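Local coordinates for protein glutathione S-transferase (Rhodospirillum rubrum F11, PDB 4O7H) that probably catalyses the conjugation of glutathione to electrophilic substrates, as a dimeric glutathione S-transferase, at residues Leu80-Leu94 with Arg151-Ile164. Sequence-based numbering, arbitrary orientation.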
ATOM      1  N   LEU A  80      10.256  14.957  -4.071  1.00 12.68           N
ATOM      2  CA  LEU A  80      10.398  13.986  -3.039  1.00 11.75           C
ATOM      3  C   LEU A  80      10.487  12.558  -3.625  1.00 12.70           C
ATOM      4  O   LEU A  80      10.497  11.589  -2.902  1.00 12.08           O
ATOM      5  CB  LEU A  80       9.266  14.125  -2.057  1.00 11.29           C
ATOM      6  CG  LEU A  80       9.301  15.426  -1.241  1.00 11.49           C
ATOM      7  CD1 LEU A  80       8.027  15.558  -0.407  1.00 11.78           C
ATOM      8  CD2 LEU A  80      10.503  15.510  -0.333  1.00 13.14           C
ATOM      9  N   LEU A  81      10.534  12.470  -4.958  1.00 13.00           N
ATOM     10  CA  LEU A  81      10.779  11.168  -5.618  1.00 13.13           C
ATOM     11  C   LEU A  81      12.123  11.071  -6.312  1.00 14.39           C
ATOM     12  O   LEU A  81      12.656   9.981  -6.447  1.00 14.90           O
ATOM     13  CB  LEU A  81       9.708  10.919  -6.647  1.00 13.79           C
ATOM     14  CG  LEU A  81       8.360  10.406  -6.132  1.00 14.23           C
ATOM     15  CD1 LEU A  81       7.329  10.496  -7.270  1.00 14.92           C
ATOM     16  CD2 LEU A  81       8.435   9.031  -5.534  1.00 14.82           C
ATOM     17  N   GLY A  82      12.647  12.193  -6.780  1.00 16.30           N
ATOM     18  CA  GLY A  82      13.888  12.138  -7.547  1.00 18.13           C
ATOM     19  C   GLY A  82      13.630  12.015  -9.029  1.00 20.03           C
ATOM     20  O   GLY A  82      12.493  12.025  -9.498  1.00 19.27           O
ATOM     21  N   GLY A  83      14.718  11.923  -9.787  1.00 25.50           N
ATOM     22  CA  GLY A  83      14.635  12.223 -11.213  1.00 27.09           C
ATOM     23  C   GLY A  83      14.650  10.974 -12.064  1.00 27.13           C
ATOM     24  O   GLY A  83      13.673  10.672 -12.738  1.00 31.75           O
ATOM     25  N   PRO A  84      15.764  10.227 -12.035  1.00 28.01           N
ATOM     26  CA  PRO A  84      15.776   9.072 -12.922  1.00 23.88           C
ATOM     27  C   PRO A  84      14.769   7.990 -12.497  1.00 21.20           C
ATOM     28  O   PRO A  84      14.528   7.810 -11.306  1.00 18.24           O
ATOM     29  CB  PRO A  84      17.226   8.542 -12.821  1.00 28.00           C
ATOM     30  CG  PRO A  84      17.953   9.446 -11.892  1.00 28.98           C
ATOM     31  CD  PRO A  84      16.950  10.327 -11.174  1.00 27.31           C
ATOM     32  N   ALA A  85      14.183   7.292 -13.453  1.00 18.83           N
ATOM     33  CA  ALA A  85      13.214   6.223 -13.148  1.00 18.50           C
ATOM     34  C   ALA A  85      13.716   5.233 -12.114  1.00 18.37           C
ATOM     35  O   ALA A  85      12.959   4.747 -11.267  1.00 16.07           O
ATOM     36  CB  ALA A  85      12.805   5.493 -14.412  1.00 20.48           C
ATOM     37  N   ALA A  86      14.984   4.859 -12.205  1.00 17.84           N
ATOM     38  CA  ALA A  86      15.577   3.910 -11.272  1.00 18.17           C
ATOM     39  C   ALA A  86      15.599   4.411  -9.841  1.00 18.27           C
ATOM     40  O   ALA A  86      15.388   3.636  -8.913  1.00 19.90           O
ATOM     41  CB  ALA A  86      17.006   3.541 -11.701  1.00 20.26           C
ATOM     42  N   MET A  87      15.861   5.698  -9.658  0.50 17.17           N
ATOM     43  CA  MET A  87      15.895   6.267  -8.332  0.50 16.84           C
ATOM     44  C   MET A  87      14.480   6.303  -7.793  0.50 16.01           C
ATOM     45  O   MET A  87      14.236   5.902  -6.656  0.50 15.58           O
ATOM     46  CB  MET A  87      16.445   7.672  -8.333  0.50 18.31           C
ATOM     47  CG  MET A  87      16.239   8.345  -6.988  0.50 18.58           C
ATOM     48  SD  MET A  87      17.240   9.812  -6.842  0.50 19.82           S
ATOM     49  CE  MET A  87      16.846  10.168  -5.136  0.50 19.20           C
ATOM     50  N   ARG A  88      13.556   6.776  -8.623  1.00 15.12           N
ATOM     51  CA  ARG A  88      12.120   6.839  -8.196  1.00 14.33           C
ATOM     52  C   ARG A  88      11.615   5.459  -7.795  1.00 14.30           C
ATOM     53  O   ARG A  88      10.871   5.312  -6.812  1.00 12.37           O
ATOM     54  CB  ARG A  88      11.260   7.436  -9.300  1.00 14.55           C
ATOM     55  CG  ARG A  88      11.600   8.877  -9.545  1.00 17.11           C
ATOM     56  CD  ARG A  88      11.211   9.316 -10.906  1.00 19.41           C
ATOM     57  NE  ARG A  88       9.792   9.433 -11.047  1.00 20.26           N
ATOM     58  CZ  ARG A  88       9.091  10.528 -10.795  1.00 21.24           C
ATOM     59  NH1 ARG A  88       9.692  11.612 -10.335  1.00 22.70           N
ATOM     60  NH2 ARG A  88       7.781  10.527 -11.010  1.00 20.94           N
ATOM     61  N   ALA A  89      12.019   4.420  -8.531  1.00 12.21           N
ATOM     62  CA  ALA A  89      11.638   3.064  -8.176  1.00 12.98           C
ATOM     63  C   ALA A  89      12.188   2.636  -6.802  1.00 12.55           C
ATOM     64  O   ALA A  89      11.527   1.882  -6.098  1.00 12.90           O
ATOM     65  CB  ALA A  89      12.108   2.098  -9.255  1.00 13.60           C
ATOM     66  N   GLU A  90      13.411   3.053  -6.461  1.00 11.89           N
ATOM     67  CA  GLU A  90      14.017   2.731  -5.170  1.00 12.84           C
ATOM     68  C   GLU A  90      13.265   3.463  -4.049  1.00 11.17           C
ATOM     69  O   GLU A  90      12.960   2.885  -2.978  1.00 12.19           O
ATOM     70  CB  GLU A  90      15.513   3.093  -5.192  1.00 13.25           C
ATOM     71  CG  GLU A  90      16.254   2.901  -3.894  1.00 15.73           C
ATOM     72  CD  GLU A  90      16.347   1.467  -3.397  1.00 17.77           C
ATOM     73  OE1 GLU A  90      15.979   0.522  -4.132  1.00 16.90           O
ATOM     74  OE2 GLU A  90      16.787   1.269  -2.228  1.00 19.52           O
ATOM     75  N   VAL A  91      12.936   4.721  -4.304  1.00 11.16           N
ATOM     76  CA  VAL A  91      12.102   5.465  -3.333  1.00 10.90           C
ATOM     77  C   VAL A  91      10.792   4.709  -3.085  1.00 10.80           C
ATOM     78  O   VAL A  91      10.364   4.505  -1.912  1.00 10.87           O
ATOM     79  CB  VAL A  91      11.797   6.889  -3.807  1.00 10.95           C
ATOM     80  CG1 VAL A  91      10.806   7.554  -2.852  1.00 11.35           C
ATOM     81  CG2 VAL A  91      13.073   7.705  -3.887  1.00 11.24           C
ATOM     82  N   ARG A  92      10.119   4.327  -4.159  1.00 10.44           N
ATOM     83  CA  ARG A  92       8.819   3.646  -4.043  1.00  9.72           C
ATOM     84  C   ARG A  92       8.921   2.261  -3.370  1.00 10.09           C
ATOM     85  O   ARG A  92       8.032   1.870  -2.561  1.00  9.93           O
ATOM     86  CB  ARG A  92       8.094   3.606  -5.384  1.00 10.20           C
ATOM     87  CG  ARG A  92       7.679   4.965  -5.876  1.00 10.50           C
ATOM     88  CD  ARG A  92       6.683   4.872  -6.990  1.00 10.77           C
ATOM     89  NE  ARG A  92       6.255   6.149  -7.566  1.00 10.86           N
ATOM     90  CZ  ARG A  92       6.711   6.691  -8.696  1.00 10.91           C
ATOM     91  NH1 ARG A  92       7.682   6.139  -9.408  1.00 11.81           N
ATOM     92  NH2 ARG A  92       6.168   7.792  -9.128  1.00 11.99           N
ATOM     93  N   ARG A  93      10.007   1.531  -3.659  1.00 11.40           N
ATOM     94  CA  ARG A  93      10.308   0.291  -2.973  1.00 11.30           C
ATOM     95  C   ARG A  93      10.353   0.500  -1.476  1.00 11.65           C
ATOM     96  O   ARG A  93       9.758  -0.276  -0.725  1.00 12.29           O
ATOM     97  CB  ARG A  93      11.663  -0.322  -3.472  1.00 12.73           C
ATOM     98  CG  ARG A  93      12.002  -1.643  -2.798  1.00 13.68           C
ATOM     99  CD  ARG A  93      13.396  -2.151  -3.196  1.00 14.79           C
ATOM    100  NE  ARG A  93      14.499  -1.418  -2.564  1.00 15.07           N
ATOM    101  CZ  ARG A  93      14.888  -1.642  -1.316  1.00 15.68           C
ATOM    102  NH1 ARG A  93      14.247  -2.541  -0.565  1.00 15.85           N
ATOM    103  NH2 ARG A  93      15.896  -0.955  -0.821  1.00 16.36           N
ATOM    104  N   LEU A  94      11.090   1.517  -1.065  1.00 11.04           N
ATOM    105  CA  LEU A  94      11.284   1.764   0.360  1.00 11.13           C
ATOM    106  C   LEU A  94      10.016   2.313   0.997  1.00 11.17           C
ATOM    107  O   LEU A  94       9.681   1.963   2.145  1.00 10.73           O
ATOM    108  CB  LEU A  94      12.489   2.688   0.575  1.00 11.95           C
ATOM    109  CG  LEU A  94      13.819   1.938   0.426  1.00 12.60           C
ATOM    110  CD1 LEU A  94      14.931   2.950   0.316  1.00 13.06           C
ATOM    111  CD2 LEU A  94      14.051   0.970   1.578  1.00 12.96           C
ATOM    112  N   ARG A 151      24.528   5.432   2.104  1.00 19.66           N
ATOM    113  CA  ARG A 151      23.862   6.462   1.333  1.00 18.41           C
ATOM    114  C   ARG A 151      23.671   7.707   2.163  1.00 17.65           C
ATOM    115  O   ARG A 151      23.698   7.638   3.375  1.00 17.91           O
ATOM    116  CB  ARG A 151      22.479   5.929   0.941  1.00 17.82           C
ATOM    117  CG  ARG A 151      22.468   4.691   0.103  1.00 18.87           C
ATOM    118  CD  ARG A 151      21.060   4.136   0.006  1.00 18.78           C
ATOM    119  NE  ARG A 151      21.002   2.968  -0.858  1.00 18.56           N
ATOM    120  CZ  ARG A 151      19.892   2.375  -1.270  1.00 18.61           C
ATOM    121  NH1 ARG A 151      19.960   1.301  -2.033  1.00 20.78           N
ATOM    122  NH2 ARG A 151      18.703   2.863  -0.958  1.00 16.89           N
ATOM    123  N   ARG A 152      23.457   8.833   1.509  0.50 19.08           N
ATOM    124  CA  ARG A 152      23.256  10.088   2.182  0.50 20.32           C
ATOM    125  C   ARG A 152      21.917  10.070   2.937  0.50 19.26           C
ATOM    126  O   ARG A 152      21.834  10.483   4.088  0.50 20.36           O
ATOM    127  CB  ARG A 152      23.275  11.192   1.141  0.50 23.19           C
ATOM    128  CG  ARG A 152      23.246  12.585   1.690  0.50 26.55           C
ATOM    129  CD  ARG A 152      23.154  13.546   0.517  0.50 29.01           C
ATOM    130  NE  ARG A 152      23.373  14.927   0.900  0.50 29.11           N
ATOM    131  CZ  ARG A 152      24.435  15.324   1.582  0.50 31.67           C
ATOM    132  NH1 ARG A 152      25.329  14.423   1.971  0.50 33.56           N
ATOM    133  NH2 ARG A 152      24.595  16.596   1.896  0.50 28.99           N
ATOM    134  N   TRP A 153      20.895   9.574   2.260  1.00 18.27           N
ATOM    135  CA  TRP A 153      19.540   9.476   2.803  1.00 16.33           C
ATOM    136  C   TRP A 153      19.058   8.062   2.441  1.00 14.75           C
ATOM    137  O   TRP A 153      19.730   7.316   1.734  1.00 14.48           O
ATOM    138  CB  TRP A 153      18.638  10.547   2.196  1.00 15.62           C
ATOM    139  CG  TRP A 153      18.976  11.928   2.606  1.00 15.14           C
ATOM    140  CD1 TRP A 153      19.672  12.856   1.866  1.00 16.45           C
ATOM    141  CD2 TRP A 153      18.637  12.577   3.830  1.00 15.11           C
ATOM    142  NE1 TRP A 153      19.798  14.028   2.577  1.00 15.40           N
ATOM    143  CE2 TRP A 153      19.168  13.892   3.774  1.00 16.33           C
ATOM    144  CE3 TRP A 153      17.969  12.173   4.985  1.00 15.96           C
ATOM    145  CZ2 TRP A 153      19.023  14.811   4.828  1.00 16.57           C
ATOM    146  CZ3 TRP A 153      17.831  13.070   6.016  1.00 16.31           C
ATOM    147  CH2 TRP A 153      18.372  14.371   5.940  1.00 17.13           C
ATOM    148  N   LEU A 154      17.871   7.633   2.885  1.00 13.72           N
ATOM    149  CA  LEU A 154      17.554   6.184   2.771  1.00 14.28           C
ATOM    150  C   LEU A 154      17.515   5.645   1.343  1.00 13.82           C
ATOM    151  O   LEU A 154      17.873   4.504   1.107  1.00 13.87           O
ATOM    152  CB  LEU A 154      16.189   5.828   3.360  1.00 15.39           C
ATOM    153  CG  LEU A 154      16.006   5.871   4.853  1.00 17.68           C
ATOM    154  CD1 LEU A 154      14.595   5.351   5.165  1.00 17.17           C
ATOM    155  CD2 LEU A 154      17.037   4.991   5.527  1.00 18.36           C
ATOM    156  N   ALA A 155      17.090   6.474   0.400  1.00 13.55           N
ATOM    157  CA  ALA A 155      16.935   6.064  -0.995  1.00 16.47           C
ATOM    158  C   ALA A 155      18.019   6.574  -1.895  1.00 17.54           C
ATOM    159  O   ALA A 155      17.972   6.313  -3.114  1.00 23.97           O
ATOM    160  CB  ALA A 155      15.578   6.499  -1.544  1.00 16.97           C
ATOM    161  N   GLY A 156      18.980   7.300  -1.349  1.00 17.63           N
ATOM    162  CA  GLY A 156      20.100   7.861  -2.131  1.00 19.84           C
ATOM    163  C   GLY A 156      20.502   9.264  -1.726  1.00 20.33           C
ATOM    164  O   GLY A 156      20.594   9.589  -0.550  1.00 18.85           O
ATOM    165  N   ASP A 157      20.795  10.108  -2.730  1.00 21.98           N
ATOM    166  CA  ASP A 157      21.490  11.365  -2.511  1.00 22.79           C
ATOM    167  C   ASP A 157      20.638  12.511  -1.967  1.00 22.93           C
ATOM    168  O   ASP A 157      21.164  13.517  -1.491  1.00 26.18           O
ATOM    169  CB  ASP A 157      22.136  11.817  -3.835  1.00 27.04           C
ATOM    170  N   MET A 158      19.322  12.345  -1.964  1.00 18.59           N
ATOM    171  CA  MET A 158      18.443  13.430  -1.545  1.00 17.78           C
ATOM    172  C   MET A 158      17.371  12.849  -0.632  1.00 14.95           C
ATOM    173  O   MET A 158      17.089  11.682  -0.736  1.00 15.11           O
ATOM    174  CB  MET A 158      17.772  14.076  -2.744  1.00 21.39           C
ATOM    175  CG  MET A 158      17.118  13.136  -3.705  1.00 24.24           C
ATOM    176  SD  MET A 158      16.367  13.966  -5.133  1.00 29.72           S
ATOM    177  CE  MET A 158      14.780  14.368  -4.430  1.00 28.24           C
ATOM    178  N   LEU A 159      16.846  13.682   0.250  1.00 12.87           N
ATOM    179  CA  LEU A 159      15.739  13.290   1.086  1.00 13.55           C
ATOM    180  C   LEU A 159      14.515  13.035   0.178  1.00 11.94           C
ATOM    181  O   LEU A 159      14.227  13.809  -0.750  1.00 12.95           O
ATOM    182  CB  LEU A 159      15.453  14.356   2.136  1.00 13.86           C
ATOM    183  CG  LEU A 159      14.317  13.965   3.080  1.00 14.83           C
ATOM    184  CD1 LEU A 159      14.630  14.249   4.547  1.00 17.44           C
ATOM    185  CD2 LEU A 159      13.043  14.594   2.624  1.00 14.73           C
ATOM    186  N   THR A 160      13.774  11.942   0.472  1.00 10.64           N
ATOM    187  CA  THR A 160      12.629  11.550  -0.357  1.00 10.09           C
ATOM    188  C   THR A 160      11.505  11.054   0.527  1.00  9.90           C
ATOM    189  O   THR A 160      11.618  11.010   1.764  1.00 10.05           O
ATOM    190  CB  THR A 160      12.969  10.416  -1.322  1.00 10.09           C
ATOM    191  OG1 THR A 160      13.318   9.236  -0.581  1.00  9.63           O
ATOM    192  CG2 THR A 160      14.094  10.846  -2.228  1.00 10.90           C
ATOM    193  N   TYR A 161      10.429  10.655  -0.138  1.00  9.62           N
ATOM    194  CA  TYR A 161       9.297  10.044   0.550  1.00  9.77           C
ATOM    195  C   TYR A 161       9.786   8.816   1.345  1.00 10.02           C
ATOM    196  O   TYR A 161       9.155   8.389   2.297  1.00 10.77           O
ATOM    197  CB  TYR A 161       8.231   9.609  -0.439  1.00  9.79           C
ATOM    198  CG  TYR A 161       7.380  10.738  -0.936  1.00  9.72           C
ATOM    199  CD1 TYR A 161       6.692  11.533  -0.040  1.00  9.94           C
ATOM    200  CD2 TYR A 161       7.221  10.991  -2.265  1.00 10.24           C
ATOM    201  CE1 TYR A 161       5.888  12.536  -0.489  1.00 10.37           C
ATOM    202  CE2 TYR A 161       6.398  11.993  -2.706  1.00 10.10           C
ATOM    203  CZ  TYR A 161       5.776  12.791  -1.807  1.00 11.04           C
ATOM    204  OH  TYR A 161       4.973  13.795  -2.270  1.00 12.42           O
ATOM    205  N   ALA A 162      10.892   8.191   0.970  1.00 10.09           N
ATOM    206  CA  ALA A 162      11.369   7.071   1.779  1.00 10.26           C
ATOM    207  C   ALA A 162      11.714   7.462   3.175  1.00  9.84           C
ATOM    208  O   ALA A 162      11.320   6.788   4.173  1.00 10.18           O
ATOM    209  CB  ALA A 162      12.576   6.424   1.107  1.00 10.10           C
ATOM    210  N   ASP A 163      12.510   8.519   3.313  1.00 10.20           N
ATOM    211  CA  ASP A 163      12.872   9.014   4.643  1.00  9.97           C
ATOM    212  C   ASP A 163      11.635   9.493   5.407  1.00  9.46           C
ATOM    213  O   ASP A 163      11.462   9.208   6.603  1.00 10.02           O
ATOM    214  CB  ASP A 163      13.822  10.203   4.520  1.00 10.85           C
ATOM    215  CG  ASP A 163      15.055   9.882   3.727  1.00 10.44           C
ATOM    216  OD1 ASP A 163      16.043   9.389   4.341  1.00 11.47           O
ATOM    217  OD2 ASP A 163      15.026  10.126   2.482  1.00 12.02           O
ATOM    218  N   ILE A 164      10.732  10.167   4.687  1.00  9.50           N
ATOM    219  CA  ILE A 164       9.552  10.715   5.359  1.00  9.28           C
ATOM    220  C   ILE A 164       8.681   9.580   5.913  1.00 10.35           C
ATOM    221  O   ILE A 164       8.254   9.595   7.068  1.00  9.88           O
ATOM    222  CB  ILE A 164       8.760  11.586   4.432  1.00  9.49           C
ATOM    223  CG1 ILE A 164       9.576  12.852   4.064  1.00  9.62           C
ATOM    224  CG2 ILE A 164       7.489  12.057   5.108  1.00 10.53           C
ATOM    225  CD1 ILE A 164       8.942  13.607   2.939  1.00 11.43           C
TER
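L80 and Y161 join the interdomain linker of this glutathione S-transferase to the start of helix 161-175, where T160 and D163 form the N-capping box well known in the all-helical C-terminal domain of this fold. Y161 N donates to L80 O at 2.9 Å, while L80 CB sits over the centre of the Y161 ring in a CH-pi contact, 3.7 Å from the centroid. With the Y161 amide taken by L80 O, the cap accounts for two more: T160 OG1 accepts from A162 N, and D163 OD2 takes T160 N on its anti side. D163 OD1 reaches back to L154 N on its syn side and also receives W190 NE1, so the buried carboxylate is bonded through both oxygens and pins the W153-G156 turn.

On helix 85-119, V91 puts CG2 against A155 CB at 3.6 Å, and L94 CB packs on A162 CB. Beside this apolar packing, E90, R93 and R151 form a salt-bridge network. E90, with CG anti to the backbone N (chi1 176°), bends at chi2 to present OE2 to R151, which grips it end-on: NH2 at 2.8 Å on the anti side and NH1 at 3.2 Å from above the carboxylate plane. R93 holds E90 side-on, NE to OE1 and NH2 to the syn side of OE2, so that OE2 accepts three N-H groups. A glutamine in place of E90 would probably leave R93 and R151, whose NH2 atoms are 4.7 Å apart, without the negative charge that offsets their own. R151 NH2 also donates to L154 O at 2.8 Å, on a carbonyl lone pair, and L94 CD1 lies 3.4 Å from that same oxygen.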